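Local coordinates for N-glycosylase/DNA lyase (PDB 3FHF), which belongs to the 8-oxoguanine DNA glycosylase family, within the helix-hairpin-helix clan of largely helical DNA-repair proteins, at residues D149-L161 and L174-R187. Numbering follows the deposited sequence.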
ATOM      1  N   ASP A 149      -7.361  -8.426  -1.867  1.00 14.56           N
ATOM      2  CA  ASP A 149      -6.477  -9.514  -2.261  1.00 14.59           C
ATOM      3  C   ASP A 149      -5.152  -9.158  -2.934  1.00 14.53           C
ATOM      4  O   ASP A 149      -4.678  -9.901  -3.795  1.00 16.28           O
ATOM      5  CB  ASP A 149      -7.275 -10.506  -3.127  1.00 15.97           C
ATOM      6  CG  ASP A 149      -6.602 -11.874  -3.238  1.00 19.40           C
ATOM      7  OD1 ASP A 149      -5.987 -12.327  -2.250  1.00 16.79           O
ATOM      8  OD2 ASP A 149      -6.710 -12.509  -4.313  1.00 18.82           O
ATOM      9  N   VAL A 150      -4.556  -8.031  -2.548  1.00 13.73           N
ATOM     10  CA  VAL A 150      -3.256  -7.638  -3.086  1.00 12.92           C
ATOM     11  C   VAL A 150      -2.308  -7.327  -1.930  1.00 14.20           C
ATOM     12  O   VAL A 150      -2.652  -6.602  -0.982  1.00 13.45           O
ATOM     13  CB  VAL A 150      -3.331  -6.404  -4.014  1.00 13.59           C
ATOM     14  CG1 VAL A 150      -4.067  -6.764  -5.289  1.00 15.24           C
ATOM     15  CG2 VAL A 150      -4.011  -5.247  -3.304  1.00 12.68           C
ATOM     16  N   ALA A 151      -1.110  -7.886  -2.010  1.00 11.92           N
ATOM     17  CA  ALA A 151      -0.103  -7.680  -0.980  1.00 14.33           C
ATOM     18  C   ALA A 151       0.720  -6.448  -1.306  1.00 14.28           C
ATOM     19  O   ALA A 151       0.941  -6.131  -2.477  1.00 14.27           O
ATOM     20  CB  ALA A 151       0.812  -8.908  -0.887  1.00 13.48           C
ATOM     21  N   ILE A 152       1.159  -5.758  -0.257  1.00 15.32           N
ATOM     22  CA  ILE A 152       1.997  -4.574  -0.382  1.00 15.49           C
ATOM     23  C   ILE A 152       3.356  -5.081   0.069  1.00 17.03           C
ATOM     24  O   ILE A 152       3.633  -5.164   1.263  1.00 18.32           O
ATOM     25  CB  ILE A 152       1.536  -3.454   0.571  1.00 14.63           C
ATOM     26  CG1 ILE A 152       0.067  -3.114   0.294  1.00 14.36           C
ATOM     27  CG2 ILE A 152       2.407  -2.226   0.389  1.00 12.67           C
ATOM     28  CD1 ILE A 152      -0.577  -2.242   1.368  1.00 12.27           C
ATOM     29  N   ILE A 153       4.199  -5.421  -0.894  1.00 17.44           N
ATOM     30  CA  ILE A 153       5.502  -5.982  -0.592  1.00 18.64           C
ATOM     31  C   ILE A 153       6.590  -4.922  -0.501  1.00 20.74           C
ATOM     32  O   ILE A 153       7.190  -4.540  -1.498  1.00 21.34           O
ATOM     33  CB  ILE A 153       5.854  -7.058  -1.648  1.00 19.41           C
ATOM     34  CG1 ILE A 153       4.698  -8.063  -1.740  1.00 17.32           C
ATOM     35  CG2 ILE A 153       7.139  -7.782  -1.273  1.00 15.42           C
ATOM     36  CD1 ILE A 153       4.914  -9.182  -2.768  1.00 19.76           C
ATOM     37  N   ASP A 154       6.817  -4.450   0.721  1.00 21.91           N
ATOM     38  CA  ASP A 154       7.815  -3.426   1.018  1.00 22.50           C
ATOM     39  C   ASP A 154       9.148  -4.059   1.408  1.00 20.62           C
ATOM     40  O   ASP A 154       9.243  -5.271   1.576  1.00 19.36           O
ATOM     41  CB  ASP A 154       7.337  -2.561   2.184  1.00 25.47           C
ATOM     42  CG  ASP A 154       6.975  -3.388   3.401  1.00 26.77           C
ATOM     43  OD1 ASP A 154       5.794  -3.766   3.531  1.00 30.59           O
ATOM     44  OD2 ASP A 154       7.873  -3.683   4.218  1.00 28.08           O
ATOM     45  N   ARG A 155      10.164  -3.219   1.591  1.00 18.66           N
ATOM     46  CA  ARG A 155      11.495  -3.685   1.957  1.00 18.89           C
ATOM     47  C   ARG A 155      11.572  -4.318   3.346  1.00 17.41           C
ATOM     48  O   ARG A 155      12.493  -5.082   3.629  1.00 16.15           O
ATOM     49  CB  ARG A 155      12.499  -2.525   1.864  1.00 19.53           C
ATOM     50  CG  ARG A 155      12.292  -1.395   2.873  1.00 21.91           C
ATOM     51  CD  ARG A 155      13.329  -0.283   2.656  1.00 24.76           C
ATOM     52  NE  ARG A 155      13.292   0.752   3.691  1.00 28.25           N
ATOM     53  CZ  ARG A 155      12.264   1.569   3.910  0.50 29.21           C
ATOM     54  NH1 ARG A 155      11.169   1.484   3.168  0.50 30.14           N
ATOM     55  NH2 ARG A 155      12.333   2.477   4.876  0.50 30.97           N
ATOM     56  N   HIS A 156      10.617  -4.010   4.217  1.00 15.80           N
ATOM     57  CA  HIS A 156      10.649  -4.577   5.559  1.00 16.10           C
ATOM     58  C   HIS A 156      10.116  -6.004   5.570  1.00 18.16           C
ATOM     59  O   HIS A 156      10.699  -6.886   6.207  1.00 16.99           O
ATOM     60  CB  HIS A 156       9.865  -3.689   6.528  1.00 19.00           C
ATOM     61  CG  HIS A 156      10.345  -2.272   6.545  1.00 19.56           C
ATOM     62  ND1 HIS A 156      11.613  -1.924   6.958  1.00 19.80           N
ATOM     63  CD2 HIS A 156       9.768  -1.130   6.100  1.00 20.32           C
ATOM     64  CE1 HIS A 156      11.799  -0.631   6.761  1.00 18.56           C
ATOM     65  NE2 HIS A 156      10.695  -0.126   6.240  1.00 21.09           N
ATOM     66  N   ILE A 157       9.018  -6.248   4.861  1.00 17.92           N
ATOM     67  CA  ILE A 157       8.487  -7.600   4.829  1.00 18.90           C
ATOM     68  C   ILE A 157       9.468  -8.489   4.065  1.00 17.91           C
ATOM     69  O   ILE A 157       9.627  -9.656   4.397  1.00 17.54           O
ATOM     70  CB  ILE A 157       7.088  -7.662   4.160  1.00 19.06           C
ATOM     71  CG1 ILE A 157       6.522  -9.080   4.271  1.00 21.61           C
ATOM     72  CG2 ILE A 157       7.182  -7.274   2.703  1.00 19.03           C
ATOM     73  CD1 ILE A 157       6.381  -9.579   5.693  1.00 23.21           C
ATOM     74  N   LEU A 158      10.137  -7.936   3.051  1.00 18.18           N
ATOM     75  CA  LEU A 158      11.099  -8.724   2.283  1.00 19.02           C
ATOM     76  C   LEU A 158      12.236  -9.181   3.187  1.00 19.21           C
ATOM     77  O   LEU A 158      12.698 -10.316   3.091  1.00 20.94           O
ATOM     78  CB  LEU A 158      11.650  -7.925   1.092  1.00 19.12           C
ATOM     79  CG  LEU A 158      10.661  -7.705  -0.057  1.00 20.47           C
ATOM     80  CD1 LEU A 158      11.300  -6.847  -1.142  1.00 23.51           C
ATOM     81  CD2 LEU A 158      10.227  -9.054  -0.616  1.00 21.36           C
ATOM     82  N   ARG A 159      12.686  -8.306   4.077  1.00 20.09           N
ATOM     83  CA  ARG A 159      13.752  -8.685   4.989  1.00 20.45           C
ATOM     84  C   ARG A 159      13.272  -9.755   5.964  1.00 20.27           C
ATOM     85  O   ARG A 159      14.004 -10.696   6.267  1.00 18.61           O
ATOM     86  CB  ARG A 159      14.261  -7.479   5.777  1.00 21.31           C
ATOM     87  CG  ARG A 159      15.255  -7.860   6.870  1.00 24.51           C
ATOM     88  CD  ARG A 159      15.972  -6.647   7.431  1.00 27.11           C
ATOM     89  NE  ARG A 159      16.889  -6.057   6.455  1.00 28.50           N
ATOM     90  CZ  ARG A 159      18.049  -6.597   6.085  1.00 29.54           C
ATOM     91  NH1 ARG A 159      18.454  -7.752   6.604  1.00 29.24           N
ATOM     92  NH2 ARG A 159      18.811  -5.974   5.192  1.00 29.89           N
ATOM     93  N   GLU A 160      12.045  -9.610   6.457  1.00 18.67           N
ATOM     94  CA  GLU A 160      11.509 -10.580   7.404  1.00 19.31           C
ATOM     95  C   GLU A 160      11.345 -11.933   6.727  1.00 19.19           C
ATOM     96  O   GLU A 160      11.686 -12.964   7.309  1.00 20.60           O
ATOM     97  CB  GLU A 160      10.178 -10.073   7.986  1.00 21.08           C
ATOM     98  CG  GLU A 160      10.311  -8.669   8.578  1.00 26.09           C
ATOM     99  CD  GLU A 160       9.048  -8.149   9.247  1.00 28.70           C
ATOM    100  OE1 GLU A 160       7.935  -8.463   8.777  1.00 29.12           O
ATOM    101  OE2 GLU A 160       9.179  -7.403  10.241  1.00 32.18           O
ATOM    102  N   LEU A 161      10.849 -11.926   5.490  1.00 19.45           N
ATOM    103  CA  LEU A 161      10.660 -13.160   4.728  1.00 18.43           C
ATOM    104  C   LEU A 161      12.002 -13.853   4.481  1.00 20.88           C
ATOM    105  O   LEU A 161      12.121 -15.072   4.616  1.00 21.78           O
ATOM    106  CB  LEU A 161       9.978 -12.858   3.387  1.00 15.96           C
ATOM    107  CG  LEU A 161       8.473 -12.527   3.431  1.00 16.04           C
ATOM    108  CD1 LEU A 161       8.014 -11.986   2.094  1.00 15.36           C
ATOM    109  CD2 LEU A 161       7.681 -13.774   3.792  1.00 17.27           C
ATOM    110  N   LEU A 174      11.764  -6.133  -7.967  1.00 41.78           N
ATOM    111  CA  LEU A 174      10.669  -7.081  -8.092  1.00 39.77           C
ATOM    112  C   LEU A 174      10.012  -7.045  -9.458  1.00 39.75           C
ATOM    113  O   LEU A 174       9.328  -6.081  -9.802  1.00 39.44           O
ATOM    114  CB  LEU A 174       9.607  -6.787  -7.036  1.00 39.96           C
ATOM    115  CG  LEU A 174      10.031  -6.873  -5.573  1.00 39.74           C
ATOM    116  CD1 LEU A 174       8.994  -6.178  -4.706  1.00 40.17           C
ATOM    117  CD2 LEU A 174      10.195  -8.331  -5.174  1.00 41.07           C
ATOM    118  N   SER A 175      10.218  -8.093 -10.244  1.00 38.78           N
ATOM    119  CA  SER A 175       9.592  -8.161 -11.553  1.00 37.43           C
ATOM    120  C   SER A 175       8.160  -8.603 -11.275  1.00 36.11           C
ATOM    121  O   SER A 175       7.873  -9.121 -10.191  1.00 35.12           O
ATOM    122  CB  SER A 175      10.285  -9.204 -12.426  1.00 37.61           C
ATOM    123  OG  SER A 175      10.071 -10.502 -11.905  1.00 36.45           O
ATOM    124  N   ARG A 176       7.264  -8.398 -12.235  1.00 33.93           N
ATOM    125  CA  ARG A 176       5.877  -8.805 -12.055  1.00 32.93           C
ATOM    126  C   ARG A 176       5.849 -10.237 -11.546  1.00 32.10           C
ATOM    127  O   ARG A 176       5.178 -10.554 -10.564  1.00 31.95           O
ATOM    128  CB  ARG A 176       5.118  -8.721 -13.383  1.00 32.45           C
ATOM    129  CG  ARG A 176       3.723  -9.334 -13.339  1.00 31.71           C
ATOM    130  CD  ARG A 176       3.068  -9.332 -14.713  1.00 32.17           C
ATOM    131  NE  ARG A 176       1.820 -10.094 -14.734  0.50 30.96           N
ATOM    132  CZ  ARG A 176       0.703  -9.726 -14.112  0.50 30.32           C
ATOM    133  NH1 ARG A 176       0.664  -8.598 -13.417  0.50 28.05           N
ATOM    134  NH2 ARG A 176      -0.376 -10.493 -14.183  0.50 29.65           N
ATOM    135  N   ARG A 177       6.601 -11.097 -12.222  1.00 30.99           N
ATOM    136  CA  ARG A 177       6.681 -12.507 -11.873  1.00 28.12           C
ATOM    137  C   ARG A 177       7.066 -12.758 -10.422  1.00 26.74           C
ATOM    138  O   ARG A 177       6.468 -13.597  -9.752  1.00 25.09           O
ATOM    139  CB  ARG A 177       7.695 -13.209 -12.781  1.00 28.61           C
ATOM    140  CG  ARG A 177       7.908 -14.682 -12.458  0.50 28.97           C
ATOM    141  CD  ARG A 177       9.144 -15.223 -13.162  0.50 28.65           C
ATOM    142  NE  ARG A 177      10.337 -14.463 -12.798  0.50 29.28           N
ATOM    143  CZ  ARG A 177      10.846 -14.410 -11.572  0.50 29.79           C
ATOM    144  NH1 ARG A 177      10.271 -15.078 -10.580  0.50 31.32           N
ATOM    145  NH2 ARG A 177      11.924 -13.677 -11.333  0.50 30.74           N
ATOM    146  N   LYS A 178       8.079 -12.044  -9.945  1.00 26.26           N
ATOM    147  CA  LYS A 178       8.550 -12.227  -8.577  1.00 25.61           C
ATOM    148  C   LYS A 178       7.568 -11.652  -7.563  1.00 23.44           C
ATOM    149  O   LYS A 178       7.399 -12.195  -6.473  1.00 21.09           O
ATOM    150  CB  LYS A 178       9.915 -11.558  -8.399  1.00 27.36           C
ATOM    151  CG  LYS A 178      10.588 -11.860  -7.065  1.00 31.11           C
ATOM    152  CD  LYS A 178      10.860 -13.351  -6.906  1.00 32.85           C
ATOM    153  CE  LYS A 178      11.580 -13.651  -5.595  1.00 36.08           C
ATOM    154  NZ  LYS A 178      11.888 -15.108  -5.437  1.00 36.43           N
ATOM    155  N   TYR A 179       6.922 -10.551  -7.927  1.00 21.95           N
ATOM    156  CA  TYR A 179       5.974  -9.924  -7.020  1.00 21.13           C
ATOM    157  C   TYR A 179       4.801 -10.858  -6.765  1.00 19.36           C
ATOM    158  O   TYR A 179       4.429 -11.095  -5.618  1.00 18.67           O
ATOM    159  CB  TYR A 179       5.485  -8.588  -7.593  1.00 21.13           C
ATOM    160  CG  TYR A 179       4.841  -7.694  -6.556  1.00 18.87           C
ATOM    161  CD1 TYR A 179       3.530  -7.911  -6.131  1.00 18.16           C
ATOM    162  CD2 TYR A 179       5.560  -6.653  -5.968  1.00 19.05           C
ATOM    163  CE1 TYR A 179       2.946  -7.109  -5.139  1.00 14.84           C
ATOM    164  CE2 TYR A 179       4.985  -5.843  -4.975  1.00 16.62           C
ATOM    165  CZ  TYR A 179       3.678  -6.078  -4.568  1.00 16.54           C
ATOM    166  OH  TYR A 179       3.111  -5.278  -3.583  1.00 14.17           O
ATOM    167  N   LEU A 180       4.231 -11.404  -7.835  1.00 20.91           N
ATOM    168  CA  LEU A 180       3.098 -12.315  -7.715  1.00 21.58           C
ATOM    169  C   LEU A 180       3.484 -13.574  -6.974  1.00 21.64           C
ATOM    170  O   LEU A 180       2.663 -14.172  -6.281  1.00 19.50           O
ATOM    171  CB  LEU A 180       2.554 -12.698  -9.097  1.00 24.69           C
ATOM    172  CG  LEU A 180       1.687 -11.675  -9.833  1.00 27.53           C
ATOM    173  CD1 LEU A 180       2.464 -10.391 -10.031  1.00 29.44           C
ATOM    174  CD2 LEU A 180       1.243 -12.254 -11.174  1.00 26.86           C
ATOM    175  N   GLU A 181       4.737 -13.987  -7.131  1.00 23.78           N
ATOM    176  CA  GLU A 181       5.222 -15.185  -6.462  1.00 23.62           C
ATOM    177  C   GLU A 181       5.270 -14.968  -4.953  1.00 23.13           C
ATOM    178  O   GLU A 181       4.789 -15.796  -4.180  1.00 20.94           O
ATOM    179  CB  GLU A 181       6.615 -15.547  -6.984  1.00 28.30           C
ATOM    180  CG  GLU A 181       7.230 -16.764  -6.324  1.00 31.90           C
ATOM    181  CD  GLU A 181       8.613 -17.078  -6.869  1.00 37.28           C
ATOM    182  OE1 GLU A 181       8.733 -17.285  -8.097  1.00 41.87           O
ATOM    183  OE2 GLU A 181       9.579 -17.119  -6.075  1.00 37.01           O
ATOM    184  N   ILE A 182       5.851 -13.848  -4.531  1.00 22.12           N
ATOM    185  CA  ILE A 182       5.947 -13.550  -3.106  1.00 22.01           C
ATOM    186  C   ILE A 182       4.574 -13.217  -2.517  1.00 20.65           C
ATOM    187  O   ILE A 182       4.304 -13.501  -1.355  1.00 21.09           O
ATOM    188  CB  ILE A 182       6.935 -12.395  -2.857  1.00 20.39           C
ATOM    189  CG1 ILE A 182       8.354 -12.871  -3.192  1.00 21.25           C
ATOM    190  CG2 ILE A 182       6.849 -11.924  -1.413  1.00 21.22           C
ATOM    191  CD1 ILE A 182       9.416 -11.835  -2.993  1.00 19.42           C
ATOM    192  N   GLU A 183       3.711 -12.614  -3.326  1.00 19.85           N
ATOM    193  CA  GLU A 183       2.361 -12.278  -2.882  1.00 19.06           C
ATOM    194  C   GLU A 183       1.594 -13.558  -2.513  1.00 19.26           C
ATOM    195  O   GLU A 183       0.837 -13.586  -1.540  1.00 19.44           O
ATOM    196  CB  GLU A 183       1.638 -11.506  -3.994  1.00 20.20           C
ATOM    197  CG  GLU A 183       0.146 -11.311  -3.787  1.00 20.58           C
ATOM    198  CD  GLU A 183      -0.446 -10.306  -4.763  1.00 22.48           C
ATOM    199  OE1 GLU A 183      -0.572  -9.114  -4.397  1.00 22.47           O
ATOM    200  OE2 GLU A 183      -0.777 -10.706  -5.902  1.00 23.34           O
ATOM    201  N   ASN A 184       1.807 -14.625  -3.278  1.00 19.91           N
ATOM    202  CA  ASN A 184       1.138 -15.894  -3.013  1.00 19.31           C
ATOM    203  C   ASN A 184       1.546 -16.556  -1.701  1.00 19.12           C
ATOM    204  O   ASN A 184       0.741 -17.245  -1.074  1.00 16.62           O
ATOM    205  CB  ASN A 184       1.351 -16.860  -4.182  1.00 24.84           C
ATOM    206  CG  ASN A 184       0.191 -16.843  -5.155  1.00 30.06           C
ATOM    207  OD1 ASN A 184      -0.929 -17.207  -4.794  1.00 34.24           O
ATOM    208  ND2 ASN A 184       0.446 -16.412  -6.389  1.00 32.20           N
ATOM    209  N   ILE A 185       2.792 -16.362  -1.284  1.00 18.84           N
ATOM    210  CA  ILE A 185       3.239 -16.928  -0.014  1.00 18.74           C
ATOM    211  C   ILE A 185       2.483 -16.175   1.097  1.00 16.94           C
ATOM    212  O   ILE A 185       1.932 -16.772   2.019  1.00 18.38           O
ATOM    213  CB  ILE A 185       4.765 -16.734   0.179  1.00 20.00           C
ATOM    214  CG1 ILE A 185       5.529 -17.533  -0.882  1.00 23.38           C
ATOM    215  CG2 ILE A 185       5.185 -17.199   1.576  1.00 21.44           C
ATOM    216  CD1 ILE A 185       7.008 -17.220  -0.929  1.00 24.53           C
ATOM    217  N   LEU A 186       2.448 -14.853   0.985  1.00 16.70           N
ATOM    218  CA  LEU A 186       1.756 -14.034   1.971  1.00 15.97           C
ATOM    219  C   LEU A 186       0.281 -14.385   1.986  1.00 14.23           C
ATOM    220  O   LEU A 186      -0.346 -14.403   3.042  1.00 16.60           O
ATOM    221  CB  LEU A 186       1.940 -12.548   1.654  1.00 14.85           C
ATOM    222  CG  LEU A 186       3.374 -12.024   1.816  1.00 16.84           C
ATOM    223  CD1 LEU A 186       3.487 -10.615   1.271  1.00 16.06           C
ATOM    224  CD2 LEU A 186       3.760 -12.058   3.285  1.00 15.31           C
ATOM    225  N   ARG A 187      -0.267 -14.671   0.810  1.00 16.47           N
ATOM    226  CA  ARG A 187      -1.673 -15.036   0.694  1.00 16.81           C
ATOM    227  C   ARG A 187      -1.934 -16.344   1.448  1.00 18.67           C
ATOM    228  O   ARG A 187      -2.969 -16.486   2.100  1.00 20.79           O
ATOM    229  CB  ARG A 187      -2.063 -15.167  -0.787  1.00 17.67           C
ATOM    230  CG  ARG A 187      -3.540 -15.511  -1.029  1.00 18.27           C
ATOM    231  CD  ARG A 187      -3.889 -15.489  -2.519  1.00 21.72           C
ATOM    232  NE  ARG A 187      -3.900 -14.136  -3.079  1.00 20.62           N
ATOM    233  CZ  ARG A 187      -3.024 -13.678  -3.968  1.00 23.75           C
ATOM    234  NH1 ARG A 187      -2.048 -14.458  -4.416  1.00 22.90           N
ATOM    235  NH2 ARG A 187      -3.127 -12.432  -4.417  1.00 20.40           N
TER
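Side chains of helix 176-187 bind the extended backbone 149-153 as it passes. Y179 OH works in both directions: it donates to A151 O at 2.6 Å, meeting that carbonyl oxygen in the plane of the ring, and accepts from I153 N at 2.9 Å in a nearly straight hydrogen bond. One turn on, E183 OE1 takes A151 N on its anti side at 2.7 Å; the same oxygen also pairs with R123, so two partners hold it. The hydroxyl and the carboxylate together thus satisfy A151 N, A151 O and I153 N of the extended loop, passing over I152.

R187 closes the far end side-on. NE meets the syn side of D149 OD1 at 2.9 Å in a virtually linear bond (178°), while NH2 reaches D149 O at 3.0 Å. Both acceptors lie near the guanidinium plane, which stands 67° from the carboxylate. The bend at chi3 turns the head into this grip; K120 takes D149 OD2.

Apolar contacts centre on I153. Its CD1 sits over the centre of the Y179 face in a CH-pi contact, 3.7 Å from the centroid, and also packs on I182 CG2. L161 CD1 reaches this same methyl, whereas L158 CD2 touches I182 CD1. L186 spreads its two methyls between A151 and I157.

D154 caps helix 155-161, whose axis runs at 69° to that of helix 176-187. The whole is a buried loop-on-helix contact, with side chains of helix 155-161 adding to it, in an all-helical glycosylase of the helix-hairpin-helix clan, in which the loop leading into one helix is pinned by side chains of the next.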